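Local structure of esterase (Xanthomonas oryzae pv. oryzae, 3H2G) at residues 64-70 and 118-124; 11-17 and 43-48; 77-83 and 165-171; 152-156 and 193-197. The protein acts as an esterase that degrades rice cell walls and serves as a virulence factor of the bacterium. One frame throughout, in Å; residues are numbered along the deposited sequence.

Contact 1 of 4, residues 64-70 and 118-124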
loop_
_atom_site.group_PDB
_atom_site.type_symbol
_atom_site.label_atom_id
_atom_site.label_comp_id
_atom_site.label_asym_id
_atom_site.label_seq_id
_atom_site.Cartn_x
_atom_site.Cartn_y
_atom_site.Cartn_z
ATOM N N SER A 64 5.531 10.688 -8.375
ATOM C CA SER A 64 6.914 10.242 -8.361
ATOM C C SER A 64 6.934 8.752 -8.039
ATOM O O SER A 64 5.908 8.172 -7.676
ATOM C CB SER A 64 7.720 11.037 -7.326
ATOM O OG SER A 64 7.158 10.936 -6.025
ATOM N N GLY A 65 8.092 8.123 -8.190
ATOM C CA GLY A 65 8.168 6.705 -7.906
ATOM C C GLY A 65 9.581 6.230 -7.670
ATOM O O GLY A 65 10.535 6.981 -7.862
ATOM N N VAL A 66 9.706 4.979 -7.240
ATOM C CA VAL A 66 11.004 4.380 -6.986
ATOM C C VAL A 66 11.162 3.194 -7.930
ATOM O O VAL A 66 10.191 2.513 -8.256
ATOM C CB VAL A 66 11.131 3.902 -5.507
ATOM C CG1 VAL A 66 10.024 2.905 -5.172
ATOM C CG2 VAL A 66 12.495 3.273 -5.278
ATOM N N LEU A 67 12.388 2.972 -8.388
ATOM C CA LEU A 67 12.681 1.866 -9.292
ATOM C C LEU A 67 13.952 1.182 -8.814
ATOM O O LEU A 67 14.998 1.820 -8.709
ATOM C CB LEU A 67 12.877 2.383 -10.724
ATOM C CG LEU A 67 13.473 1.416 -11.758
ATOM C CD1 LEU A 67 12.553 0.217 -11.943
ATOM C CD2 LEU A 67 13.668 2.148 -13.085
ATOM N N LEU A 68 13.850 -0.108 -8.512
ATOM C CA LEU A 68 15.000 -0.888 -8.059
ATOM C C LEU A 68 15.366 -1.841 -9.188
ATOM O O LEU A 68 14.532 -2.627 -9.643
ATOM C CB LEU A 68 14.647 -1.668 -6.787
ATOM C CG LEU A 68 14.139 -0.812 -5.620
ATOM C CD1 LEU A 68 13.828 -1.700 -4.418
ATOM C CD2 LEU A 68 15.189 0.231 -5.252
ATOM N N ILE A 69 16.611 -1.761 -9.647
ATOM C CA ILE A 69 17.074 -2.596 -10.751
ATOM C C ILE A 69 18.168 -3.564 -10.324
ATOM O O ILE A 69 19.204 -3.149 -9.798
ATOM C CB ILE A 69 17.627 -1.721 -11.901
ATOM C CG1 ILE A 69 16.591 -0.669 -12.299
ATOM C CG2 ILE A 69 17.992 -2.595 -13.097
ATOM C CD1 ILE A 69 17.074 0.292 -13.377
ATOM N N PRO A 70 17.954 -4.872 -10.547
ATOM C CA PRO A 70 18.951 -5.880 -10.178
ATOM C C PRO A 70 20.001 -6.009 -11.278
ATOM O O PRO A 70 19.763 -5.626 -12.424
ATOM C CB PRO A 70 18.116 -7.146 -10.039
ATOM C CG PRO A 70 17.120 -6.977 -11.144
ATOM C CD PRO A 70 16.710 -5.516 -11.010
ATOM N N TYR A 118 14.286 -9.368 -8.883
ATOM C CA TYR A 118 13.006 -8.735 -9.168
ATOM C C TYR A 118 13.171 -7.240 -9.416
ATOM O O TYR A 118 13.777 -6.538 -8.612
ATOM C CB TYR A 118 12.028 -8.918 -8.001
ATOM C CG TYR A 118 11.519 -10.326 -7.809
ATOM C CD1 TYR A 118 12.273 -11.276 -7.121
ATOM C CD2 TYR A 118 10.278 -10.710 -8.318
ATOM C CE1 TYR A 118 11.803 -12.574 -6.942
ATOM C CE2 TYR A 118 9.799 -12.008 -8.149
ATOM C CZ TYR A 118 10.565 -12.932 -7.460
ATOM O OH TYR A 118 10.100 -14.213 -7.292
ATOM N N VAL A 119 12.650 -6.754 -10.538
ATOM C CA VAL A 119 12.697 -5.323 -10.807
ATOM C C VAL A 119 11.506 -4.813 -10.002
ATOM O O VAL A 119 10.394 -5.326 -10.143
ATOM C CB VAL A 119 12.495 -5.007 -12.305
ATOM C CG1 VAL A 119 12.371 -3.499 -12.513
ATOM C CG2 VAL A 119 13.674 -5.535 -13.106
ATOM N N VAL A 120 11.736 -3.831 -9.138
ATOM C CA VAL A 120 10.663 -3.315 -8.301
ATOM C C VAL A 120 10.319 -1.869 -8.620
ATOM O O VAL A 120 11.194 -1.009 -8.654
ATOM C CB VAL A 120 11.034 -3.418 -6.801
ATOM C CG1 VAL A 120 9.858 -2.966 -5.940
ATOM C CG2 VAL A 120 11.420 -4.846 -6.453
ATOM N N VAL A 121 9.036 -1.616 -8.858
ATOM C CA VAL A 121 8.563 -0.273 -9.165
ATOM C C VAL A 121 7.434 0.098 -8.218
ATOM O O VAL A 121 6.476 -0.656 -8.061
ATOM C CB VAL A 121 8.017 -0.170 -10.601
ATOM C CG1 VAL A 121 7.599 1.272 -10.886
ATOM C CG2 VAL A 121 9.065 -0.630 -11.597
ATOM N N GLY A 122 7.547 1.265 -7.592
ATOM C CA GLY A 122 6.507 1.704 -6.681
ATOM C C GLY A 122 6.201 3.178 -6.863
ATOM O O GLY A 122 7.106 3.986 -7.051
ATOM N N SER A 123 4.921 3.526 -6.842
ATOM C CA SER A 123 4.517 4.919 -6.972
ATOM C C SER A 123 4.428 5.493 -5.571
ATOM O O SER A 123 4.089 4.776 -4.636
ATOM C CB SER A 123 3.141 5.024 -7.632
ATOM O OG SER A 123 2.639 6.349 -7.544
ATOM N N ASP A 124 4.741 6.777 -5.415
ATOM C CA ASP A 124 4.621 7.396 -4.104
ATOM C C ASP A 124 3.151 7.744 -3.873
ATOM O O ASP A 124 2.761 8.110 -2.766
ATOM C CB ASP A 124 5.493 8.651 -4.006
ATOM C CG ASP A 124 6.966 8.318 -3.856
ATOM O OD1 ASP A 124 7.287 7.431 -3.035
ATOM O OD2 ASP A 124 7.800 8.939 -4.546
#
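Ser64 and Asp124 close one end of an antiparallel strand pair by side chain and backbone together. The Ser64 hydroxyl, turned between its own backbone N and carbonyl carbon (chi1 57°), donates a hydrogen bond to Asp124 OD2 with OG and OD2 2.6 Å apart, reaching the carboxylate on the anti lone pair, away from OD1. In return Asp124 N donates to Ser64 O at 2.9 Å. Ser64 OG also meets Lys130 N, and Asp124 OD1 takes Gln96 N, fixing the carboxylate at both oxygens. Along the strands, Val66 pairs with Gly122 and Leu68 with Val120 through two backbone bonds each. Leu67 turns CG away from its backbone N (chi1 168°), which carries CD1 across to Val121 CG2 at 3.6 Å and Val119 CG1 at 3.8 Å. On the opposite face Leu68 and Val120 lie side by side, their CB atoms 4.0 Å apart, while Val66 CG1 comes over the glycine backbone, 3.6 Å from Gly122 O. At the far end Pro70 CD rests on Val119 CG2. Helix 141-162 packs against the face of Leu67 and Val121, helix 108-114 against Leu68, and strands 43-54 and 79-85 flank the pair within the sheet.

Contact 2 of 4, residues 11-17 and 43-48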
loop_
_atom_site.group_PDB
_atom_site.type_symbol
_atom_site.label_atom_id
_atom_site.label_comp_id
_atom_site.label_asym_id
_atom_site.label_seq_id
_atom_site.Cartn_x
_atom_site.Cartn_y
_atom_site.Cartn_z
ATOM N N ASN A 11 16.255 9.759 -12.278
ATOM C CA ASN A 11 17.564 9.987 -11.694
ATOM C C ASN A 11 18.001 8.771 -10.894
ATOM O O ASN A 11 17.193 8.146 -10.207
ATOM C CB ASN A 11 17.493 11.215 -10.782
ATOM C CG ASN A 11 18.839 11.607 -10.224
ATOM O OD1 ASN A 11 19.789 11.840 -10.971
ATOM N ND2 ASN A 11 18.929 11.688 -8.903
ATOM N N PHE A 12 19.278 8.425 -10.995
ATOM C CA PHE A 12 19.794 7.291 -10.251
ATOM C C PHE A 12 20.482 7.828 -9.007
ATOM O O PHE A 12 21.297 8.747 -9.082
ATOM C CB PHE A 12 20.735 6.475 -11.137
ATOM C CG PHE A 12 20.074 5.981 -12.392
ATOM C CD1 PHE A 12 20.028 6.781 -13.531
ATOM C CD2 PHE A 12 19.420 4.753 -12.409
ATOM C CE1 PHE A 12 19.335 6.365 -14.668
ATOM C CE2 PHE A 12 18.722 4.328 -13.540
ATOM C CZ PHE A 12 18.679 5.137 -14.671
ATOM N N LEU A 13 20.125 7.259 -7.859
ATOM C CA LEU A 13 20.656 7.698 -6.574
ATOM C C LEU A 13 21.908 6.993 -6.081
ATOM O O LEU A 13 22.896 7.645 -5.743
ATOM C CB LEU A 13 19.571 7.576 -5.499
ATOM C CG LEU A 13 18.334 8.461 -5.678
ATOM C CD1 LEU A 13 17.352 8.218 -4.529
ATOM C CD2 LEU A 13 18.765 9.921 -5.712
ATOM N N THR A 14 21.858 5.669 -6.021
ATOM C CA THR A 14 22.989 4.888 -5.531
ATOM C C THR A 14 22.799 3.421 -5.896
ATOM O O THR A 14 21.801 3.049 -6.516
ATOM C CB THR A 14 23.104 5.011 -3.989
ATOM O OG1 THR A 14 24.272 4.319 -3.527
ATOM C CG2 THR A 14 21.878 4.409 -3.320
ATOM N N SER A 15 23.769 2.594 -5.524
ATOM C CA SER A 15 23.702 1.162 -5.790
ATOM C C SER A 15 24.286 0.427 -4.596
ATOM O O SER A 15 25.158 0.952 -3.900
ATOM C CB SER A 15 24.498 0.799 -7.051
ATOM O OG SER A 15 23.962 1.439 -8.194
ATOM N N TYR A 16 23.798 -0.785 -4.356
ATOM C CA TYR A 16 24.283 -1.603 -3.250
ATOM C C TYR A 16 24.820 -2.907 -3.812
ATOM O O TYR A 16 24.206 -3.505 -4.693
ATOM C CB TYR A 16 23.150 -1.887 -2.265
ATOM C CG TYR A 16 22.450 -0.630 -1.830
ATOM C CD1 TYR A 16 21.136 -0.370 -2.218
ATOM C CD2 TYR A 16 23.122 0.335 -1.080
ATOM C CE1 TYR A 16 20.510 0.823 -1.874
ATOM C CE2 TYR A 16 22.506 1.532 -0.733
ATOM C CZ TYR A 16 21.202 1.770 -1.134
ATOM O OH TYR A 16 20.600 2.963 -0.809
ATOM N N THR A 17 25.966 -3.344 -3.302
ATOM C CA THR A 17 26.581 -4.576 -3.777
ATOM C C THR A 17 25.872 -5.811 -3.238
ATOM O O THR A 17 25.197 -5.762 -2.210
ATOM C CB THR A 17 28.057 -4.670 -3.353
ATOM O OG1 THR A 17 28.130 -4.829 -1.931
ATOM C CG2 THR A 17 28.814 -3.414 -3.761
ATOM N N ASN A 43 23.252 -7.235 -7.345
ATOM C CA ASN A 43 23.637 -5.923 -6.837
ATOM C C ASN A 43 22.313 -5.199 -7.100
ATOM O O ASN A 43 21.525 -5.650 -7.935
ATOM C CB ASN A 43 24.733 -5.265 -7.691
ATOM C CG ASN A 43 26.036 -6.047 -7.705
ATOM O OD1 ASN A 43 26.525 -6.495 -6.668
ATOM N ND2 ASN A 43 26.620 -6.191 -8.893
ATOM N N VAL A 44 22.053 -4.096 -6.409
ATOM C CA VAL A 44 20.798 -3.380 -6.625
ATOM C C VAL A 44 21.009 -1.890 -6.856
ATOM O O VAL A 44 21.654 -1.217 -6.056
ATOM C CB VAL A 44 19.838 -3.554 -5.423
ATOM C CG1 VAL A 44 18.550 -2.775 -5.666
ATOM C CG2 VAL A 44 19.532 -5.029 -5.212
ATOM N N ARG A 45 20.459 -1.387 -7.955
ATOM C CA ARG A 45 20.571 0.028 -8.283
ATOM C C ARG A 45 19.267 0.715 -7.904
ATOM O O ARG A 45 18.182 0.197 -8.181
ATOM C CB ARG A 45 20.830 0.211 -9.780
ATOM C CG ARG A 45 21.177 1.638 -10.177
ATOM C CD ARG A 45 21.402 1.752 -11.676
ATOM N NE ARG A 45 22.028 3.020 -12.035
ATOM C CZ ARG A 45 22.141 3.470 -13.281
ATOM N NH1 ARG A 45 21.666 2.754 -14.292
ATOM N NH2 ARG A 45 22.732 4.635 -13.515
ATOM N N VAL A 46 19.375 1.875 -7.262
ATOM C CA VAL A 46 18.205 2.634 -6.848
ATOM C C VAL A 46 18.004 3.848 -7.745
ATOM O O VAL A 46 18.903 4.674 -7.904
ATOM C CB VAL A 46 18.337 3.124 -5.390
ATOM C CG1 VAL A 46 17.072 3.871 -4.972
ATOM C CG2 VAL A 46 18.589 1.943 -4.470
ATOM N N ALA A 47 16.818 3.945 -8.334
ATOM C CA ALA A 47 16.490 5.062 -9.206
ATOM C C ALA A 47 15.172 5.687 -8.774
ATOM O O ALA A 47 14.360 5.053 -8.099
ATOM C CB ALA A 47 16.394 4.589 -10.657
ATOM N N GLU A 48 14.981 6.946 -9.150
ATOM C CA GLU A 48 13.760 7.666 -8.833
ATOM C C GLU A 48 13.274 8.267 -10.140
ATOM O O GLU A 48 14.042 8.389 -11.098
ATOM C CB GLU A 48 14.036 8.772 -7.809
ATOM C CG GLU A 48 15.000 9.845 -8.294
ATOM C CD GLU A 48 15.382 10.822 -7.201
ATOM O OE1 GLU A 48 16.153 11.761 -7.491
ATOM O OE2 GLU A 48 14.918 10.654 -6.054
#
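This is an antiparallel strand pair at the outer edge of the mixed sheet of an alpha/beta-hydrolase type of fold, where edge strand 7-16 lies against strand 43-54. Backbone bonds join Asn11 with Glu48 and Tyr16 with Val44 in both directions. Between them the pairing is irregular: Val46 O accepts from Leu13 N, whereas Val46 N donates to Thr14 O. On the face of Phe12, Ser15 and Arg45, the arginine runs out extended and lays its guanidinium flat over the phenyl ring in a cation-pi stack, with the planes 15° apart, though the exact separation is doubtful. Ser15 OG lies alongside the same chain, 3.4 Å from Arg45 CG, and helix 141-162 touches both Phe12 and Arg45. The other face carries Asn11, Glu48, Val46 and Tyr16, whose CE1 meets Val46 CG2 at 3.4 Å. Leu13, at the irregularity, sends its side chain across that of Glu48 at about a right angle, with Leu13 CD2 3.7 Å from Glu48 OE1. Glu48 is buried, and both carboxylate oxygens have partners: OE2 forms a salt bridge with Lys98, while Asn11 ND2 donates to Glu48 OE1 at 3.1 Å, coming from above the carboxylate plane.

Contact 3 of 4, residues 77-83 and 165-171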
loop_
_atom_site.group_PDB
_atom_site.type_symbol
_atom_site.label_atom_id
_atom_site.label_comp_id
_atom_site.label_asym_id
_atom_site.label_seq_id
_atom_site.Cartn_x
_atom_site.Cartn_y
_atom_site.Cartn_z
ATOM N N GLY A 77 19.650 -11.255 -16.622
ATOM C CA GLY A 77 18.211 -11.223 -16.825
ATOM C C GLY A 77 17.730 -12.443 -17.593
ATOM O O GLY A 77 18.483 -13.408 -17.743
ATOM N N PRO A 78 16.480 -12.439 -18.092
ATOM C CA PRO A 78 15.493 -11.358 -17.976
ATOM C C PRO A 78 14.900 -11.341 -16.571
ATOM O O PRO A 78 14.926 -12.355 -15.875
ATOM C CB PRO A 78 14.436 -11.727 -19.021
ATOM C CG PRO A 78 15.130 -12.702 -19.930
ATOM C CD PRO A 78 15.984 -13.491 -18.993
ATOM N N TYR A 79 14.346 -10.201 -16.170
ATOM C CA TYR A 79 13.769 -10.064 -14.836
ATOM C C TYR A 79 12.277 -9.787 -14.862
ATOM O O TYR A 79 11.772 -9.128 -15.767
ATOM C CB TYR A 79 14.416 -8.897 -14.086
ATOM C CG TYR A 79 15.918 -8.845 -14.157
ATOM C CD1 TYR A 79 16.699 -9.812 -13.530
ATOM C CD2 TYR A 79 16.561 -7.819 -14.848
ATOM C CE1 TYR A 79 18.093 -9.759 -13.588
ATOM C CE2 TYR A 79 17.949 -7.755 -14.913
ATOM C CZ TYR A 79 18.708 -8.728 -14.281
ATOM O OH TYR A 79 20.080 -8.669 -14.354
ATOM N N PRO A 80 11.548 -10.288 -13.856
ATOM C CA PRO A 80 10.106 -10.043 -13.803
ATOM C C PRO A 80 9.946 -8.612 -13.274
ATOM O O PRO A 80 10.853 -8.089 -12.622
ATOM C CB PRO A 80 9.619 -11.086 -12.801
ATOM C CG PRO A 80 10.777 -11.186 -11.846
ATOM C CD PRO A 80 11.967 -11.216 -12.788
ATOM N N LEU A 81 8.814 -7.981 -13.566
ATOM C CA LEU A 81 8.555 -6.621 -13.106
ATOM C C LEU A 81 7.513 -6.667 -11.997
ATOM O O LEU A 81 6.373 -7.063 -12.229
ATOM C CB LEU A 81 8.038 -5.754 -14.259
ATOM C CG LEU A 81 7.681 -4.305 -13.903
ATOM C CD1 LEU A 81 8.921 -3.575 -13.431
ATOM C CD2 LEU A 81 7.086 -3.604 -15.120
ATOM N N LEU A 82 7.909 -6.259 -10.793
ATOM C CA LEU A 82 7.009 -6.268 -9.644
ATOM C C LEU A 82 6.561 -4.865 -9.243
ATOM O O LEU A 82 7.382 -4.030 -8.867
ATOM C CB LEU A 82 7.696 -6.938 -8.448
ATOM C CG LEU A 82 6.924 -6.952 -7.124
ATOM C CD1 LEU A 82 5.670 -7.793 -7.270
ATOM C CD2 LEU A 82 7.815 -7.515 -6.020
ATOM N N GLY A 83 5.256 -4.614 -9.338
ATOM C CA GLY A 83 4.711 -3.323 -8.951
ATOM C C GLY A 83 4.443 -3.398 -7.462
ATOM O O GLY A 83 3.865 -4.377 -6.984
ATOM N N PRO A 165 17.009 -6.123 -19.367
ATOM C CA PRO A 165 16.225 -7.246 -19.893
ATOM C C PRO A 165 15.040 -7.667 -19.019
ATOM O O PRO A 165 15.220 -8.166 -17.910
ATOM C CB PRO A 165 17.271 -8.347 -20.035
ATOM C CG PRO A 165 18.171 -8.086 -18.872
ATOM C CD PRO A 165 18.335 -6.574 -18.910
ATOM N N LEU A 166 13.831 -7.458 -19.536
ATOM C CA LEU A 166 12.602 -7.819 -18.832
ATOM C C LEU A 166 12.013 -9.073 -19.468
ATOM O O LEU A 166 12.027 -9.219 -20.690
ATOM C CB LEU A 166 11.590 -6.671 -18.913
ATOM C CG LEU A 166 12.054 -5.327 -18.340
ATOM C CD1 LEU A 166 10.973 -4.274 -18.547
ATOM C CD2 LEU A 166 12.371 -5.482 -16.860
ATOM N N SER A 167 11.488 -9.973 -18.641
ATOM C CA SER A 167 10.916 -11.221 -19.142
ATOM C C SER A 167 9.542 -11.017 -19.763
ATOM O O SER A 167 9.106 -11.810 -20.599
ATOM C CB SER A 167 10.804 -12.242 -18.008
ATOM O OG SER A 167 9.845 -11.826 -17.050
ATOM N N GLY A 168 8.866 -9.948 -19.353
ATOM C CA GLY A 168 7.537 -9.674 -19.861
ATOM C C GLY A 168 6.510 -10.025 -18.800
ATOM O O GLY A 168 5.364 -9.574 -18.849
ATOM N N LYS A 169 6.922 -10.833 -17.829
ATOM C CA LYS A 169 6.025 -11.228 -16.753
ATOM C C LYS A 169 5.900 -10.096 -15.742
ATOM O O LYS A 169 6.886 -9.436 -15.406
ATOM C CB LYS A 169 6.540 -12.494 -16.065
ATOM C CG LYS A 169 6.604 -13.706 -16.990
ATOM C CD LYS A 169 6.975 -14.965 -16.231
ATOM C CE LYS A 169 7.216 -16.137 -17.179
ATOM N NZ LYS A 169 6.022 -16.478 -17.992
ATOM N N VAL A 170 4.679 -9.875 -15.267
ATOM C CA VAL A 170 4.410 -8.818 -14.303
ATOM C C VAL A 170 3.799 -9.395 -13.032
ATOM O O VAL A 170 3.024 -10.347 -13.075
ATOM C CB VAL A 170 3.443 -7.771 -14.899
ATOM C CG1 VAL A 170 3.158 -6.670 -13.885
ATOM C CG2 VAL A 170 4.040 -7.192 -16.170
ATOM N N MET A 171 4.159 -8.808 -11.898
ATOM C CA MET A 171 3.645 -9.251 -10.614
ATOM C C MET A 171 3.287 -8.032 -9.781
ATOM O O MET A 171 3.711 -6.917 -10.084
ATOM C CB MET A 171 4.694 -10.084 -9.882
ATOM C CG MET A 171 5.091 -11.350 -10.618
ATOM S SD MET A 171 6.295 -12.279 -9.667
ATOM C CE MET A 171 7.025 -13.314 -10.950
HETATM O O HOH W 1 9.080 -8.241 -16.928
#
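Tyr79 meets Pro165 and Leu166 at the start of a parallel pairing in the central sheet: strand 79-85 runs first beside the short strand 166-167 and, past a corner at Gly168, beside strand 169-175, the register slipping by two residues at a beta bulge between the Tyr79-Leu166 and Leu81-Val170 pairs. The side chain of Tyr79 lies alongside Pro165. Its CB is 4.0 Å from Pro165 O, CG faces the same oxygen, CD2 draws closer to it at 3.4 Å, and CE2 reaches Pro165 CG at 4.0 Å. Gly77 CA sits above one face of the ring, toward its rim, and at the tip OH bonds to Cys75 O. The backbone fixes the base of this side chain, since Tyr79 N donates to the same Pro165 O.

At the bulge, Ser167 N approaches Tyr79 O from above the carbonyl plane, 49° out of it. At the corner Ser167 OG accepts from Lys169 N in an ST turn. Beyond it regular parallel bonds resume, from Leu81 N to Lys169 O, Met171 N to Leu81 O and Gly83 N to Met171 O. Leu82, its first torsion near 180°, brings CD1 to 3.6 Å from Met171 CB, and the extended methionine sets CE against Pro80 CB. One water bridges the bulge: it accepts from Gly168 N at 3.0 Å and donates to Tyr79 O and, at 2.9 Å, to Lys169 O.

Contact 4 of 4, residues 152-156 and 193-197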
loop_
_atom_site.group_PDB
_atom_site.type_symbol
_atom_site.label_atom_id
_atom_site.label_comp_id
_atom_site.label_asym_id
_atom_site.label_seq_id
_atom_site.Cartn_x
_atom_site.Cartn_y
_atom_site.Cartn_z
ATOM N N MET A 152 4.450 2.061 -13.432
ATOM C CA MET A 152 5.025 0.921 -14.131
ATOM C C MET A 152 5.269 1.268 -15.599
ATOM O O MET A 152 6.254 0.833 -16.195
ATOM C CB MET A 152 4.095 -0.290 -14.013
ATOM C CG MET A 152 3.905 -0.767 -12.583
ATOM S SD MET A 152 2.914 -2.280 -12.483
ATOM C CE MET A 152 4.143 -3.467 -12.755
ATOM N N ARG A 153 4.369 2.056 -16.179
ATOM C CA ARG A 153 4.521 2.467 -17.569
ATOM C C ARG A 153 5.769 3.336 -17.716
ATOM O O ARG A 153 6.583 3.122 -18.616
ATOM C CB ARG A 153 3.285 3.240 -18.031
ATOM C CG ARG A 153 2.067 2.354 -18.234
ATOM C CD ARG A 153 0.809 3.171 -18.487
ATOM N NE ARG A 153 -0.280 2.330 -18.974
ATOM C CZ ARG A 153 -1.557 2.698 -19.004
ATOM N NH1 ARG A 153 -1.918 3.899 -18.566
ATOM N NH2 ARG A 153 -2.472 1.869 -19.488
ATOM N N ALA A 154 5.926 4.304 -16.816
ATOM C CA ALA A 154 7.078 5.202 -16.851
ATOM C C ALA A 154 8.376 4.455 -16.551
ATOM O O ALA A 154 9.404 4.699 -17.185
ATOM C CB ALA A 154 6.879 6.341 -15.862
ATOM N N ALA A 155 8.332 3.545 -15.582
ATOM C CA ALA A 155 9.512 2.762 -15.232
ATOM C C ALA A 155 9.975 1.945 -16.438
ATOM O O ALA A 155 11.172 1.786 -16.666
ATOM C CB ALA A 155 9.200 1.834 -14.058
ATOM N N ARG A 156 9.025 1.416 -17.206
ATOM C CA ARG A 156 9.372 0.629 -18.384
ATOM C C ARG A 156 10.149 1.470 -19.394
ATOM O O ARG A 156 10.989 0.949 -20.134
ATOM C CB ARG A 156 8.109 0.044 -19.031
ATOM C CG ARG A 156 7.661 -1.258 -18.377
ATOM C CD ARG A 156 6.377 -1.800 -18.995
ATOM N NE ARG A 156 6.165 -3.208 -18.664
ATOM C CZ ARG A 156 5.078 -3.896 -18.998
ATOM N NH1 ARG A 156 4.102 -3.306 -19.669
ATOM N NH2 ARG A 156 4.973 -5.178 -18.673
ATOM N N LEU A 193 -6.408 -4.018 -18.777
ATOM C CA LEU A 193 -5.059 -3.989 -19.340
ATOM C C LEU A 193 -4.272 -5.297 -19.414
ATOM O O LEU A 193 -3.042 -5.278 -19.342
ATOM C CB LEU A 193 -4.240 -2.958 -18.554
ATOM C CG LEU A 193 -4.945 -1.623 -18.277
ATOM C CD1 LEU A 193 -4.138 -0.797 -17.276
ATOM C CD2 LEU A 193 -5.129 -0.857 -19.580
ATOM N N SER A 194 -4.956 -6.422 -19.585
ATOM C CA SER A 194 -4.264 -7.707 -19.636
ATOM C C SER A 194 -3.268 -7.847 -20.788
ATOM O O SER A 194 -2.338 -8.647 -20.705
ATOM C CB SER A 194 -5.274 -8.860 -19.676
ATOM O OG SER A 194 -6.102 -8.793 -20.819
ATOM N N LYS A 195 -3.446 -7.081 -21.860
ATOM C CA LYS A 195 -2.507 -7.179 -22.975
ATOM C C LYS A 195 -1.214 -6.427 -22.664
ATOM O O LYS A 195 -0.123 -6.893 -22.989
ATOM C CB LYS A 195 -3.112 -6.625 -24.269
ATOM C CG LYS A 195 -2.142 -6.707 -25.451
ATOM C CD LYS A 195 -2.728 -6.144 -26.737
ATOM C CE LYS A 195 -1.714 -6.248 -27.875
ATOM N NZ LYS A 195 -2.247 -5.769 -29.181
ATOM N N GLU A 196 -1.341 -5.269 -22.022
ATOM C CA GLU A 196 -0.183 -4.448 -21.681
ATOM C C GLU A 196 0.660 -5.024 -20.544
ATOM O O GLU A 196 1.891 -4.926 -20.565
ATOM C CB GLU A 196 -0.642 -3.036 -21.307
ATOM C CG GLU A 196 0.490 -2.077 -20.952
ATOM C CD GLU A 196 -0.010 -0.673 -20.693
ATOM O OE1 GLU A 196 0.812 0.214 -20.375
ATOM O OE2 GLU A 196 -1.235 -0.456 -20.807
ATOM N N PHE A 197 -0.006 -5.612 -19.554
ATOM C CA PHE A 197 0.675 -6.193 -18.398
ATOM C C PHE A 197 0.342 -7.672 -18.244
ATOM O O PHE A 197 -0.785 -8.022 -17.888
ATOM C CB PHE A 197 0.253 -5.460 -17.121
ATOM C CG PHE A 197 0.575 -3.998 -17.128
ATOM C CD1 PHE A 197 1.878 -3.558 -16.918
ATOM C CD2 PHE A 197 -0.423 -3.056 -17.346
ATOM C CE1 PHE A 197 2.183 -2.195 -16.924
ATOM C CE2 PHE A 197 -0.129 -1.691 -17.355
ATOM C CZ PHE A 197 1.179 -1.264 -17.143
HETATM O O HOH W 2 3.688 -7.669 -19.738
HETATM O O HOH W 3 3.540 -0.505 -20.332
#
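The guanidinium groups of Arg153 and Arg156 and the phenyl ring of Phe197 form the interface between helix 141-162 and the loop leading into strand 198-205, on one flank of the alpha/beta-hydrolase type of core. Phe197 CE1 lies over one face of the Arg156 guanidinium, 3.5 Å from NH1, with the two planes 21° apart. Glu196 CG sits above one face of the phenyl ring, toward its rim, and Arg153 CG meets the ring edge, 3.9 Å from Phe197 CZ. At the edge of the Arg153 guanidinium stands the Glu196 carboxylate, nearly coplanar with it (9°).

This is a side-on, two-pronged salt bridge: Arg153 NE donates to Glu196 OE1 at 2.8 Å and NH2 to OE2 at 2.9 Å, both on the syn side. The glutamate reaches it as a fully extended chain. Arg153 NH1 is held in turn by a salt bridge to Asp150, about one helical turn back, which should help fix the rotation of the guanidinium. Leu193 CD2 packs near its plane, 3.8 Å from NH2.

Arg156 uses its edge differently, gripping the backbone: NH1 points almost straight at Glu196 O, with 172° at the hydrogen, although it comes from above the carbonyl plane. Met152 CB touches Phe197 CE1, and the bent methionine chain puts SD in an oblique Met-aromatic contact with the ring. A water links the two charged side chains, accepting from Arg156 NH1 and donating to Glu196 OE1 at 2.8 Å.

From the N terminus, contact 2 comes first, closing a loop that includes helix 18-26 as strand 43-54 returns beside edge strand 7-16. Contact 1 follows in series, joining strand 60-71 to 119-123. Contact 3 opens inside that loop and ends beyond it, so contacts 1 and 3 cross; strand 79-85 lies between 119-123 and 169-175 in the sheet. Contact 4 begins on helix 141-162, before contact 3 closes, and crosses it likewise. Contacts 2, 1 and 3 run successively across one sheet, while contact 4 fastens the covering helix to the loop before strand 198-205. Val121 packs on Ala155, and Val170 on Arg156, linking sheet to helix.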